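Local coordinates for conserved hypothetical protein TM0937 (Thermotoga maritima, PDB 2ESH) that is of unknown function but is probably a PadR-like, DNA-binding transcriptional regulator of the helix-turn-helix class, at residues A[10-15]-A[98-103]. Numbering follows the deposited sequence.
Sequences RGWWLA and EDMKRR
W12 and W13 meet M100 between two helical segments whose backbones lie far apart: the closest pair of CA atoms, those of W13 and M100, is separated by 12.0 Å. Residues 10-15 belong to helix 8-24 and residues 98-103 to the long helix 84-116. At that separation the segments meet only through long side chains, and only 88 Å² is buried in all.

M100 reaches across with its sulfur. SD stands 3.8 Å from CZ3 of W12 and 4.5 Å from CZ3 of W13, so one polarisable atom serves two neighbouring rings. It approaches the W12 six-membered ring obliquely, 4.8 Å from the centroid and 59° off the normal, whereas it lies at the edge of W13, near that ring's plane. In W12, chi1 (179°) and chi2 (83°) together bring the benzo end of the indole, CZ3 and CH2, to the sulfur. Unbranched methionine suits the opposite position: with CG anti to the carbonyl carbon and chi2 extended (-176°), its chain carries SD out to the rings, while chi3 only turns the terminal methyl.

Just before 98-103 on helix 84-116, I93, S96 and L97 also touch W12, and L97 touches W13. Within 98-103, R102 NH1 forms a salt bridge with D99 OD1 at 3.3 Å, one turn apart on the surface.

The M100-W12 pair is a Met-aromatic contact, with W13 touched more loosely at its edge; it joins the N-terminal helix to the long C-terminal helix that follows the two-stranded antiparallel hairpin in this PadR-like, probably winged-helix, fold.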
loop_
_atom_site.group_PDB
_atom_site.type_symbol
_atom_site.label_atom_id
_atom_site.label_comp_id
_atom_site.label_asym_id
_atom_site.label_seq_id
_atom_site.Cartn_x
_atom_site.Cartn_y
_atom_site.Cartn_z
ATOM N N ARG A 10 -5.494 -4.427 7.520
ATOM C CA ARG A 10 -5.243 -4.992 6.177
ATOM C C ARG A 10 -5.527 -3.910 5.079
ATOM O O ARG A 10 -4.715 -3.721 4.131
ATOM C CB ARG A 10 -6.180 -6.218 5.991
ATOM C CG ARG A 10 -5.674 -7.246 5.029
ATOM C CD ARG A 10 -6.764 -8.172 4.445
ATOM N NE ARG A 10 -7.585 -7.343 3.585
ATOM C CZ ARG A 10 -7.418 -7.169 2.272
ATOM N NH1 ARG A 10 -6.463 -7.838 1.607
ATOM N NH2 ARG A 10 -8.239 -6.319 1.628
ATOM N N GLY A 11 -6.699 -3.260 5.237
ATOM C CA GLY A 11 -7.092 -2.009 4.564
ATOM C C GLY A 11 -5.981 -0.947 4.499
ATOM O O GLY A 11 -5.632 -0.493 3.430
ATOM N N TRP A 12 -5.334 -0.688 5.638
ATOM C CA TRP A 12 -4.354 0.345 5.750
ATOM C C TRP A 12 -3.096 -0.131 5.053
ATOM O O TRP A 12 -2.431 0.565 4.328
ATOM C CB TRP A 12 -4.105 0.617 7.244
ATOM C CG TRP A 12 -3.063 1.666 7.438
ATOM C CD1 TRP A 12 -3.276 2.997 7.405
ATOM C CD2 TRP A 12 -1.654 1.482 7.697
ATOM N NE1 TRP A 12 -2.084 3.681 7.594
ATOM C CE2 TRP A 12 -1.073 2.788 7.785
ATOM C CE3 TRP A 12 -0.837 0.364 7.885
ATOM C CZ2 TRP A 12 0.277 3.013 8.088
ATOM C CZ3 TRP A 12 0.520 0.577 8.189
ATOM C CH2 TRP A 12 1.069 1.889 8.271
ATOM N N TRP A 13 -2.795 -1.382 5.279
ATOM C CA TRP A 13 -1.595 -1.974 4.738
ATOM C C TRP A 13 -1.712 -2.137 3.212
ATOM O O TRP A 13 -0.714 -1.978 2.489
ATOM C CB TRP A 13 -1.383 -3.319 5.426
ATOM C CG TRP A 13 -0.047 -3.892 5.116
ATOM C CD1 TRP A 13 0.257 -4.753 4.125
ATOM C CD2 TRP A 13 1.165 -3.572 5.757
ATOM N NE1 TRP A 13 1.593 -5.070 4.168
ATOM C CE2 TRP A 13 2.179 -4.329 5.148
ATOM C CE3 TRP A 13 1.493 -2.766 6.858
ATOM C CZ2 TRP A 13 3.528 -4.263 5.561
ATOM C CZ3 TRP A 13 2.864 -2.698 7.278
ATOM C CH2 TRP A 13 3.843 -3.429 6.629
ATOM N N LEU A 14 -2.914 -2.443 2.711
ATOM C CA LEU A 14 -3.120 -2.464 1.253
ATOM C C LEU A 14 -2.976 -1.037 0.566
ATOM O O LEU A 14 -2.163 -0.837 -0.349
ATOM C CB LEU A 14 -4.494 -3.138 0.915
ATOM C CG LEU A 14 -4.735 -3.433 -0.601
ATOM C CD1 LEU A 14 -3.724 -4.448 -1.260
ATOM C CD2 LEU A 14 -6.231 -3.862 -0.852
ATOM N N ALA A 15 -3.730 -0.050 1.043
ATOM C CA ALA A 15 -3.671 1.343 0.522
ATOM C C ALA A 15 -2.245 1.850 0.526
ATOM O O ALA A 15 -1.823 2.470 -0.437
ATOM C CB ALA A 15 -4.550 2.255 1.329
ATOM N N GLU A 98 7.337 3.791 11.397
ATOM C CA GLU A 98 8.342 4.009 12.463
ATOM C C GLU A 98 7.775 3.800 13.874
ATOM O O GLU A 98 8.451 3.248 14.744
ATOM C CB GLU A 98 8.967 5.389 12.347
ATOM C CG GLU A 98 9.797 5.572 11.087
ATOM C CD GLU A 98 9.941 7.010 10.659
ATOM O OE1 GLU A 98 9.403 7.956 11.323
ATOM O OE2 GLU A 98 10.616 7.204 9.637
ATOM N N ASP A 99 6.532 4.236 14.088
ATOM C CA ASP A 99 5.768 3.940 15.315
ATOM C C ASP A 99 5.653 2.413 15.493
ATOM O O ASP A 99 5.944 1.867 16.539
ATOM C CB ASP A 99 4.340 4.520 15.211
ATOM C CG ASP A 99 4.295 6.010 15.380
ATOM O OD1 ASP A 99 5.376 6.572 15.689
ATOM O OD2 ASP A 99 3.204 6.631 15.194
ATOM N N MET A 100 5.238 1.738 14.434
ATOM C CA MET A 100 4.929 0.314 14.500
ATOM C C MET A 100 6.194 -0.401 14.774
ATOM O O MET A 100 6.209 -1.247 15.613
ATOM C CB MET A 100 4.383 -0.229 13.165
ATOM C CG MET A 100 3.006 0.254 12.801
ATOM S SD MET A 100 2.502 -0.598 11.231
ATOM C CE MET A 100 2.693 -2.298 11.781
ATOM N N LYS A 101 7.261 -0.022 14.099
ATOM C CA LYS A 101 8.504 -0.717 14.240
ATOM C C LYS A 101 9.056 -0.583 15.663
ATOM O O LYS A 101 9.612 -1.532 16.186
ATOM C CB LYS A 101 9.529 -0.329 13.119
ATOM C CG LYS A 101 10.957 -0.521 13.562
ATOM C CD LYS A 101 11.967 -0.199 12.508
ATOM C CE LYS A 101 12.266 1.277 12.369
ATOM N NZ LYS A 101 13.644 1.270 11.729
ATOM N N ARG A 102 8.877 0.576 16.288
ATOM C CA ARG A 102 9.351 0.825 17.657
ATOM C C ARG A 102 8.524 -0.020 18.593
ATOM O O ARG A 102 9.011 -0.656 19.482
ATOM C CB ARG A 102 9.181 2.306 18.025
ATOM C CG ARG A 102 9.923 2.814 19.291
ATOM C CD ARG A 102 9.660 4.374 19.514
ATOM N NE ARG A 102 9.770 5.092 18.212
ATOM C CZ ARG A 102 8.770 5.733 17.576
ATOM N NH1 ARG A 102 7.490 5.773 18.060
ATOM N NH2 ARG A 102 9.061 6.278 16.386
ATOM N N ARG A 103 7.244 -0.105 18.338
ATOM C CA ARG A 103 6.414 -0.943 19.208
ATOM C C ARG A 103 6.812 -2.462 19.143
ATOM O O ARG A 103 6.857 -3.153 20.162
ATOM C CB ARG A 103 4.977 -0.706 18.834
ATOM C CG ARG A 103 4.076 -1.763 19.300
ATOM C CD ARG A 103 4.013 -1.562 20.837
ATOM N NE ARG A 103 3.203 -2.470 21.613
ATOM C CZ ARG A 103 3.063 -2.295 22.935
ATOM N NH1 ARG A 103 3.674 -1.287 23.567
ATOM N NH2 ARG A 103 2.323 -3.115 23.652
#